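Local coordinates for polyhedrin (Orgyia pseudotsugata cypovirus 5, PDB 5A8U), which forms the crystalline lattice of viral occlusion bodies, which protect the virus from the outside environment until insect larvae ingest them, at residues Glu52-Ser57 / Ile190-Tyr195; Gly29-Val34 / Asn47-Glu52; Ala122-Phe127 / Glu154-Ser159. One frame throughout, in Å; residues are numbered along the deposited sequence.

Interaction 1: Glu52-Ser57 / Ile190-Tyr195; sequences EVIAGS and IGFEVY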
loop_
_atom_site.group_PDB
_atom_site.type_symbol
_atom_site.label_atom_id
_atom_site.label_comp_id
_atom_site.label_asym_id
_atom_site.label_seq_id
_atom_site.Cartn_x
_atom_site.Cartn_y
_atom_site.Cartn_z
ATOM N N GLU A 52 -5.093 15.891 4.219
ATOM C CA GLU A 52 -5.655 16.591 3.062
ATOM C C GLU A 52 -6.469 15.657 2.185
ATOM O O GLU A 52 -7.437 16.060 1.537
ATOM C CB GLU A 52 -4.514 17.157 2.196
ATOM C CG GLU A 52 -3.704 18.269 2.852
ATOM C CD GLU A 52 -4.371 19.631 2.830
ATOM O OE1 GLU A 52 -5.446 19.815 2.205
ATOM O OE2 GLU A 52 -3.787 20.548 3.444
ATOM N N VAL A 53 -6.033 14.408 2.130
ATOM C CA VAL A 53 -6.663 13.440 1.264
ATOM C C VAL A 53 -6.586 12.081 1.938
ATOM O O VAL A 53 -5.603 11.729 2.606
ATOM C CB VAL A 53 -5.972 13.407 -0.103
ATOM C CG1 VAL A 53 -4.532 12.952 0.042
ATOM C CG2 VAL A 53 -6.725 12.503 -1.076
ATOM N N ILE A 54 -7.656 11.329 1.804
ATOM C CA ILE A 54 -7.642 9.977 2.305
ATOM C C ILE A 54 -8.222 9.081 1.218
ATOM O O ILE A 54 -9.342 9.284 0.768
ATOM C CB ILE A 54 -8.406 9.906 3.624
ATOM C CG1 ILE A 54 -8.211 8.557 4.290
ATOM C CG2 ILE A 54 -9.850 10.153 3.404
ATOM C CD1 ILE A 54 -8.688 8.583 5.719
ATOM N N ALA A 55 -7.430 8.100 0.795
ATOM C CA ALA A 55 -7.752 7.281 -0.357
ATOM C C ALA A 55 -7.330 5.867 -0.017
ATOM O O ALA A 55 -6.380 5.660 0.736
ATOM C CB ALA A 55 -6.982 7.769 -1.581
ATOM N N GLY A 56 -8.012 4.886 -0.590
ATOM C CA GLY A 56 -7.672 3.521 -0.256
ATOM C C GLY A 56 -8.600 2.566 -0.975
ATOM O O GLY A 56 -9.444 2.989 -1.774
ATOM N N SER A 57 -8.424 1.282 -0.694
ATOM C CA SER A 57 -9.191 0.249 -1.356
ATOM C C SER A 57 -9.134 -1.030 -0.532
ATOM O O SER A 57 -8.266 -1.189 0.323
ATOM C CB SER A 57 -8.643 -0.012 -2.773
ATOM O OG SER A 57 -7.402 -0.721 -2.741
ATOM N N ILE A 190 -13.841 -2.574 -3.057
ATOM C CA ILE A 190 -14.101 -1.135 -3.002
ATOM C C ILE A 190 -12.858 -0.284 -3.150
ATOM O O ILE A 190 -11.761 -0.713 -2.821
ATOM C CB ILE A 190 -14.778 -0.697 -1.672
ATOM C CG1 ILE A 190 -13.826 -0.869 -0.482
ATOM C CG2 ILE A 190 -16.136 -1.399 -1.475
ATOM C CD1 ILE A 190 -14.399 -0.304 0.797
ATOM N N GLY A 191 -13.069 0.928 -3.649
ATOM C CA GLY A 191 -12.090 1.999 -3.593
ATOM C C GLY A 191 -12.801 3.261 -3.131
ATOM O O GLY A 191 -13.998 3.425 -3.362
ATOM N N PHE A 192 -12.085 4.152 -2.461
ATOM C CA PHE A 192 -12.692 5.410 -2.018
ATOM C C PHE A 192 -11.692 6.577 -2.054
ATOM O O PHE A 192 -10.462 6.374 -2.011
ATOM C CB PHE A 192 -13.266 5.261 -0.596
ATOM C CG PHE A 192 -12.204 5.009 0.449
ATOM C CD1 PHE A 192 -11.503 6.072 1.012
ATOM C CD2 PHE A 192 -11.885 3.714 0.836
ATOM C CE1 PHE A 192 -10.489 5.850 1.950
ATOM C CE2 PHE A 192 -10.870 3.490 1.784
ATOM C CZ PHE A 192 -10.181 4.562 2.331
ATOM N N GLU A 193 -12.233 7.791 -2.142
ATOM C CA GLU A 193 -11.431 9.020 -2.003
ATOM C C GLU A 193 -12.206 10.006 -1.158
ATOM O O GLU A 193 -13.385 10.230 -1.397
ATOM C CB GLU A 193 -11.140 9.658 -3.367
ATOM C CG GLU A 193 -10.521 8.696 -4.372
ATOM C CD GLU A 193 -10.394 9.283 -5.772
ATOM O OE1 GLU A 193 -11.004 10.351 -6.039
ATOM O OE2 GLU A 193 -9.677 8.684 -6.601
ATOM N N VAL A 194 -11.545 10.582 -0.170
ATOM C CA VAL A 194 -12.170 11.569 0.710
ATOM C C VAL A 194 -11.214 12.755 0.820
ATOM O O VAL A 194 -9.999 12.584 0.893
ATOM C CB VAL A 194 -12.428 10.958 2.092
ATOM C CG1 VAL A 194 -12.716 12.026 3.176
ATOM C CG2 VAL A 194 -13.534 9.906 2.014
ATOM N N TYR A 195 -11.782 13.950 0.818
ATOM C CA TYR A 195 -11.016 15.173 0.695
ATOM C C TYR A 195 -11.311 16.196 1.789
ATOM O O TYR A 195 -12.451 16.387 2.190
ATOM C CB TYR A 195 -11.317 15.820 -0.671
ATOM C CG TYR A 195 -10.951 14.953 -1.855
ATOM C CD1 TYR A 195 -11.857 14.036 -2.373
ATOM C CD2 TYR A 195 -9.701 15.060 -2.460
ATOM C CE1 TYR A 195 -11.532 13.241 -3.456
ATOM C CE2 TYR A 195 -9.366 14.286 -3.546
ATOM C CZ TYR A 195 -10.281 13.380 -4.046
ATOM O OH TYR A 195 -9.970 12.599 -5.121
#

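Interaction 2: Gly29-Val34 / Asn47-Glu52; sequences GINVTV and NWQGTE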
loop_
_atom_site.group_PDB
_atom_site.type_symbol
_atom_site.label_atom_id
_atom_site.label_comp_id
_atom_site.label_asym_id
_atom_site.label_seq_id
_atom_site.Cartn_x
_atom_site.Cartn_y
_atom_site.Cartn_z
ATOM N N GLY A 29 -6.888 15.663 11.842
ATOM C CA GLY A 29 -7.143 14.429 11.132
ATOM C C GLY A 29 -8.532 14.316 10.540
ATOM O O GLY A 29 -9.508 14.792 11.113
ATOM N N ILE A 30 -8.610 13.688 9.370
ATOM C CA ILE A 30 -9.872 13.227 8.812
ATOM C C ILE A 30 -9.803 11.705 8.877
ATOM O O ILE A 30 -8.726 11.128 8.710
ATOM C CB ILE A 30 -10.095 13.717 7.339
ATOM C CG1 ILE A 30 -8.894 13.400 6.444
ATOM C CG2 ILE A 30 -10.399 15.230 7.299
ATOM C CD1 ILE A 30 -9.187 13.594 4.930
ATOM N N ASN A 31 -10.933 11.069 9.172
ATOM C CA ASN A 31 -10.982 9.619 9.347
ATOM C C ASN A 31 -11.970 9.007 8.381
ATOM O O ASN A 31 -13.052 9.538 8.163
ATOM C CB ASN A 31 -11.390 9.247 10.770
ATOM C CG ASN A 31 -10.246 9.336 11.748
ATOM O OD1 ASN A 31 -9.597 8.343 12.056
ATOM N ND2 ASN A 31 -9.988 10.544 12.244
ATOM N N VAL A 32 -11.585 7.884 7.804
ATOM C CA VAL A 32 -12.485 7.088 6.995
ATOM C C VAL A 32 -12.448 5.697 7.592
ATOM O O VAL A 32 -11.374 5.135 7.800
ATOM C CB VAL A 32 -12.038 7.058 5.528
ATOM C CG1 VAL A 32 -12.967 6.176 4.713
ATOM C CG2 VAL A 32 -12.040 8.495 4.978
ATOM N N THR A 33 -13.621 5.160 7.910
ATOM C CA THR A 33 -13.718 3.832 8.481
ATOM C C THR A 33 -14.638 2.982 7.607
ATOM O O THR A 33 -15.718 3.417 7.179
ATOM C CB THR A 33 -14.223 3.868 9.932
ATOM O OG1 THR A 33 -13.403 4.768 10.685
ATOM C CG2 THR A 33 -14.136 2.470 10.591
ATOM N N VAL A 34 -14.162 1.793 7.282
ATOM C CA VAL A 34 -15.011 0.806 6.641
ATOM C C VAL A 34 -15.300 -0.269 7.664
ATOM O O VAL A 34 -14.379 -0.854 8.244
ATOM C CB VAL A 34 -14.318 0.176 5.424
ATOM C CG1 VAL A 34 -14.997 -1.162 5.012
ATOM C CG2 VAL A 34 -14.283 1.170 4.293
ATOM N N ASN A 47 -9.668 1.453 9.474
ATOM C CA ASN A 47 -9.686 2.889 9.734
ATOM C C ASN A 47 -8.448 3.579 9.148
ATOM O O ASN A 47 -7.323 3.291 9.542
ATOM C CB ASN A 47 -9.833 3.154 11.246
ATOM C CG ASN A 47 -9.563 4.608 11.627
ATOM O OD1 ASN A 47 -8.587 4.903 12.307
ATOM N ND2 ASN A 47 -10.418 5.521 11.166
ATOM N N TRP A 48 -8.679 4.449 8.170
ATOM C CA TRP A 48 -7.627 5.276 7.562
ATOM C C TRP A 48 -7.680 6.712 8.108
ATOM O O TRP A 48 -8.756 7.234 8.384
ATOM C CB TRP A 48 -7.820 5.347 6.050
ATOM C CG TRP A 48 -7.661 4.075 5.264
ATOM C CD1 TRP A 48 -6.568 3.691 4.534
ATOM C CD2 TRP A 48 -8.661 3.069 5.046
ATOM N NE1 TRP A 48 -6.820 2.493 3.899
ATOM C CE2 TRP A 48 -8.094 2.089 4.208
ATOM C CE3 TRP A 48 -9.970 2.891 5.502
ATOM C CZ2 TRP A 48 -8.800 0.951 3.809
ATOM C CZ3 TRP A 48 -10.671 1.762 5.099
ATOM C CH2 TRP A 48 -10.085 0.810 4.263
ATOM N N GLN A 49 -6.519 7.357 8.244
ATOM C CA GLN A 49 -6.468 8.749 8.668
ATOM C C GLN A 49 -5.617 9.524 7.674
ATOM O O GLN A 49 -4.782 8.946 6.980
ATOM C CB GLN A 49 -5.813 8.877 10.046
ATOM C CG GLN A 49 -6.449 8.073 11.147
ATOM C CD GLN A 49 -5.699 8.220 12.456
ATOM O OE1 GLN A 49 -5.536 9.337 12.971
ATOM N NE2 GLN A 49 -5.222 7.093 12.997
ATOM N N GLY A 50 -5.821 10.834 7.603
ATOM C CA GLY A 50 -5.006 11.671 6.735
ATOM C C GLY A 50 -5.295 13.130 7.031
ATOM O O GLY A 50 -6.131 13.435 7.862
ATOM N N THR A 51 -4.596 14.032 6.354
ATOM C CA THR A 51 -4.768 15.451 6.604
ATOM C C THR A 51 -5.518 16.128 5.459
ATOM O O THR A 51 -6.482 16.834 5.699
ATOM C CB THR A 51 -3.414 16.120 6.796
ATOM O OG1 THR A 51 -2.511 15.644 5.783
ATOM C CG2 THR A 51 -2.865 15.780 8.171
ATOM N N GLU A 52 -5.093 15.891 4.219
ATOM C CA GLU A 52 -5.655 16.591 3.062
ATOM C C GLU A 52 -6.469 15.657 2.185
ATOM O O GLU A 52 -7.437 16.060 1.537
ATOM C CB GLU A 52 -4.514 17.157 2.196
ATOM C CG GLU A 52 -3.704 18.269 2.852
ATOM C CD GLU A 52 -4.371 19.631 2.830
ATOM O OE1 GLU A 52 -5.446 19.815 2.205
ATOM O OE2 GLU A 52 -3.787 20.548 3.444
#

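Interaction 3: Ala122-Phe127 / Glu154-Ser159; sequences ATRLRF and EDIINS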
loop_
_atom_site.group_PDB
_atom_site.type_symbol
_atom_site.label_atom_id
_atom_site.label_comp_id
_atom_site.label_asym_id
_atom_site.label_seq_id
_atom_site.Cartn_x
_atom_site.Cartn_y
_atom_site.Cartn_z
ATOM N N ALA A 122 -17.475 15.958 -2.370
ATOM C CA ALA A 122 -16.406 15.388 -3.194
ATOM C C ALA A 122 -16.088 13.913 -2.889
ATOM O O ALA A 122 -15.267 13.302 -3.566
ATOM C CB ALA A 122 -15.131 16.240 -3.086
ATOM N N THR A 123 -16.735 13.346 -1.883
ATOM C CA THR A 123 -16.445 11.963 -1.517
ATOM C C THR A 123 -16.796 10.999 -2.646
ATOM O O THR A 123 -17.898 11.069 -3.203
ATOM C CB THR A 123 -17.229 11.585 -0.244
ATOM O OG1 THR A 123 -16.781 12.415 0.838
ATOM C CG2 THR A 123 -17.026 10.121 0.102
ATOM N N ARG A 124 -15.865 10.101 -2.965
ATOM C CA ARG A 124 -16.135 8.990 -3.891
ATOM C C ARG A 124 -16.076 7.651 -3.187
ATOM O O ARG A 124 -15.125 7.376 -2.457
ATOM C CB ARG A 124 -15.104 8.969 -5.022
ATOM C CG ARG A 124 -15.288 10.085 -6.023
ATOM C CD ARG A 124 -14.071 10.172 -6.932
ATOM N NE ARG A 124 -14.323 10.956 -8.137
ATOM C CZ ARG A 124 -13.364 11.442 -8.917
ATOM N NH1 ARG A 124 -12.088 11.262 -8.589
ATOM N NH2 ARG A 124 -13.679 12.126 -10.008
ATOM N N LEU A 125 -17.062 6.795 -3.452
ATOM C CA LEU A 125 -17.004 5.411 -3.005
ATOM C C LEU A 125 -17.268 4.595 -4.254
ATOM O O LEU A 125 -18.333 4.724 -4.866
ATOM C CB LEU A 125 -18.065 5.120 -1.934
ATOM C CG LEU A 125 -18.192 3.655 -1.477
ATOM C CD1 LEU A 125 -16.879 3.056 -0.937
ATOM C CD2 LEU A 125 -19.343 3.501 -0.465
ATOM N N ARG A 126 -16.299 3.783 -4.666
ATOM C CA ARG A 126 -16.482 2.998 -5.883
ATOM C C ARG A 126 -16.659 1.523 -5.591
ATOM O O ARG A 126 -15.882 0.940 -4.825
ATOM C CB ARG A 126 -15.267 3.132 -6.814
ATOM C CG ARG A 126 -14.869 4.569 -7.189
ATOM C CD ARG A 126 -13.790 4.551 -8.278
ATOM N NE ARG A 126 -13.193 5.866 -8.536
ATOM C CZ ARG A 126 -12.105 6.329 -7.929
ATOM N NH1 ARG A 126 -11.482 5.589 -7.004
ATOM N NH2 ARG A 126 -11.635 7.537 -8.236
ATOM N N PHE A 127 -17.649 0.904 -6.230
ATOM C CA PHE A 127 -17.844 -0.543 -6.100
ATOM C C PHE A 127 -17.368 -1.302 -7.329
ATOM O O PHE A 127 -17.556 -0.845 -8.461
ATOM C CB PHE A 127 -19.316 -0.858 -5.839
ATOM C CG PHE A 127 -19.738 -0.579 -4.430
ATOM C CD1 PHE A 127 -19.273 -1.379 -3.399
ATOM C CD2 PHE A 127 -20.591 0.472 -4.134
ATOM C CE1 PHE A 127 -19.637 -1.142 -2.088
ATOM C CE2 PHE A 127 -20.973 0.722 -2.808
ATOM C CZ PHE A 127 -20.490 -0.088 -1.784
ATOM N N GLU A 154 -22.441 8.090 -9.810
ATOM C CA GLU A 154 -22.917 7.387 -8.627
ATOM C C GLU A 154 -21.842 7.159 -7.565
ATOM O O GLU A 154 -22.149 6.756 -6.438
ATOM C CB GLU A 154 -23.552 6.050 -9.027
ATOM C CG GLU A 154 -24.850 6.199 -9.822
ATOM C CD GLU A 154 -24.641 6.291 -11.330
ATOM O OE1 GLU A 154 -23.481 6.403 -11.796
ATOM O OE2 GLU A 154 -25.659 6.241 -12.060
ATOM N N ASP A 155 -20.588 7.422 -7.906
ATOM C CA ASP A 155 -19.526 7.324 -6.912
ATOM C C ASP A 155 -19.712 8.423 -5.873
ATOM O O ASP A 155 -19.213 8.328 -4.770
ATOM C CB ASP A 155 -18.149 7.522 -7.556
ATOM C CG ASP A 155 -17.838 6.494 -8.620
ATOM O OD1 ASP A 155 -18.494 5.431 -8.665
ATOM O OD2 ASP A 155 -16.901 6.753 -9.399
ATOM N N ILE A 156 -20.406 9.490 -6.259
ATOM C CA ILE A 156 -20.602 10.642 -5.399
ATOM C C ILE A 156 -21.761 10.303 -4.485
ATOM O O ILE A 156 -22.924 10.539 -4.824
ATOM C CB ILE A 156 -20.901 11.911 -6.225
ATOM C CG1 ILE A 156 -19.723 12.199 -7.172
ATOM C CG2 ILE A 156 -21.119 13.105 -5.309
ATOM C CD1 ILE A 156 -18.422 12.511 -6.427
ATOM N N ILE A 157 -21.433 9.750 -3.326
ATOM C CA ILE A 157 -22.443 9.193 -2.438
ATOM C C ILE A 157 -22.974 10.158 -1.395
ATOM O O ILE A 157 -23.862 9.787 -0.628
ATOM C CB ILE A 157 -21.910 7.958 -1.686
ATOM C CG1 ILE A 157 -20.589 8.282 -0.992
ATOM C CG2 ILE A 157 -21.806 6.761 -2.633
ATOM C CD1 ILE A 157 -20.225 7.240 0.069
ATOM N N ASN A 158 -22.445 11.381 -1.362
ATOM C CA ASN A 158 -22.772 12.322 -0.300
ATOM C C ASN A 158 -24.260 12.382 0.034
ATOM O O ASN A 158 -24.650 12.315 1.201
ATOM C CB ASN A 158 -22.264 13.735 -0.627
ATOM C CG ASN A 158 -22.494 14.699 0.514
ATOM O OD1 ASN A 158 -22.242 14.372 1.673
ATOM N ND2 ASN A 158 -22.982 15.887 0.197
ATOM N N SER A 159 -25.104 12.502 -0.979
ATOM C CA SER A 159 -26.527 12.705 -0.689
ATOM C C SER A 159 -27.182 11.501 -0.005
ATOM O O SER A 159 -28.180 11.664 0.704
ATOM C CB SER A 159 -27.311 13.148 -1.937
ATOM O OG SER A 159 -27.343 12.137 -2.927
HETATM O O HOH W 1 -19.982 12.475 -2.362
HETATM O O HOH W 2 -16.673 9.715 -9.677
HETATM O O HOH W 3 -21.293 4.366 -4.882
#

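Interaction 1: Glu52-Ser57 / Ile190-Tyr195
Phe192 lays its ring over the backbone of Gly56 on the opposite strand. Its CB lies beside the neighbouring strand 124-128, and CG, set between the backbone N and the carbonyl carbon (chi1 65°), starts the ring toward Gly56 O. CD2 meets Gly56 O at 3.6 Å; along the other flank of the ring, CD1 lies 3.9 Å from Ile54 O, and CE1 is 3.7 Å from Ala55 C and touches Ile54 CG1 more loosely. Farther out, CE2 faces Gly56 C, and the tip, CZ, reaches Gly56 CA at 3.8 Å. This is a CH-pi contact: Gly56 CA sits 4.1 Å from the Phe192 ring centroid, 27° off its normal. Trp48 also meets this ring, edge-to-face. The two segments are antiparallel neighbours in a three-stranded sheet with 189-195 at its centre, one layer of the polyhedrin beta-sandwich. Ile54, Phe192 and Val194 point from it onto Val32 of the larger sheet. Pairs of backbone bonds join Ile54 to Val194 and Gly56 to Phe192; Ile54 N reaches Val194 O at 2.8 Å. On the other face Val53 and Tyr195 lie side by side, with Val53 CG2 4.0 Å from Tyr195 CE2. Tyr195 OH donates to Glu193 OE1 at 2.6 Å, from above the carboxylate plane. Glu193 also forms salt bridges with Arg124 and Arg126, and Arg211 of the second subunit makes a cation-pi contact with Tyr195.

Interaction 2: Gly29-Val34 / Asn47-Glu52
Asn31 and Thr33 share the side-chain amide of Asn47 across a beta hairpin made by strands 30-37 and 43-50, neighbours within the six-stranded antiparallel sheet. Backbone bonds set the register: Ile30 pairs with Gly50 and Val32 with Trp48, each through two N-H...O bonds, such as Trp48 N to Val32 O at 2.8 Å. Side-chain polar bonds gather on the face of Asn31, Thr33, Asn47 and Gln49, which helix 230-241 covers. Asn47 CG, anti to its backbone N (chi1 168°), starts the amide toward Asn31 and Thr33; Asn47 OD1 accepts from Arg241. Gln49 runs alongside Asn31, its CG 3.3 Å from Asn31 OD1, and its NE2 goes on to Gly132 of the third subunit. The apolar contact, Val34 CG2 to Trp48 CZ3 at 3.7 Å, belongs to the other face, turned toward strand 53-58. There Val32 O, a carbonyl oxygen, lies at the indole edge, 3.5 Å from Trp48 CE3. Asn47 ND2 spends one hydrogen on each partner: it meets Asn31 OD1 at 3.1 Å, on a lone pair and with the two amides nearly coplanar, and Thr33 OG1 at 3.1 Å, tilted 25° from the Asn47 amide plane.

Interaction 3: Ala122-Phe127 / Glu154-Ser159
Asp155 holds CG anti to its carbonyl carbon (chi1 -60°), and Arg126 CG takes the same position on its own residue, which brings the carboxylate against the arginine's aliphatic stem. Asp155 OD2 lies 3.7 Å from Arg126 CG and 3.9 Å from Arg126 NE, a long salt bridge, with the carboxylate and guanidinium planes 84° apart. In Ile157, CD1 is anti to CA (chi2 164°) and meets Leu125 CB at 3.6 Å; Phe112 of strand 109-115 also touches Ile157. Ile156 CD1 rests 4.0 Å from Arg124 CG. The contact binds the irregular connection before strand 162-166 to 124-128, an outer strand of the three-stranded sheet, by one direct hydrogen bond: Leu125 N to Asp155 O at 3.0 Å, on a lone pair. Waters extend the seam. One takes a hydrogen from Asn158 N and lies 2.7 Å from Thr123 O; another joins Leu125 O to Glu154 O. A third donates to Asp155 OD2 at 3.0 Å and accepts a weak bond from Arg124 NE. Stronger partners lie elsewhere: Arg134 forms a salt bridge with Asp155 OD1, Glu193 holds Arg124, and Arg126 bonds Asn151 OD1 through NH2 and Ser219 of the second subunit through NH1. With Ala152 N also donating to Asp155 OD2, the buried carboxylate is well supplied with donors and cations, which would probably stabilise its negative charge.

How the interactions relate
Interactions 1 and 2 follow each other in the chain and share Glu52, where strand 43-50 leaves the larger sheet and 53-58 enters the smaller. Their centres are 8 Å apart, and Trp48 CD2 meets Phe192 CZ at 3.5 Å between the two layers. Interaction 3 lies within the loop that interaction 1 closes and flanks the other edge of strand 189-195: Arg126 N and Gly191 O, 2.7 Å apart, form a probable backbone hydrogen bond. Interactions 2 and 3 do not touch, their nearest atoms about 6 Å apart. Interactions 1 and 3 both face the second subunit, whereas interaction 2 reaches the third, so all three lie close to interfaces of the trimeric assembly.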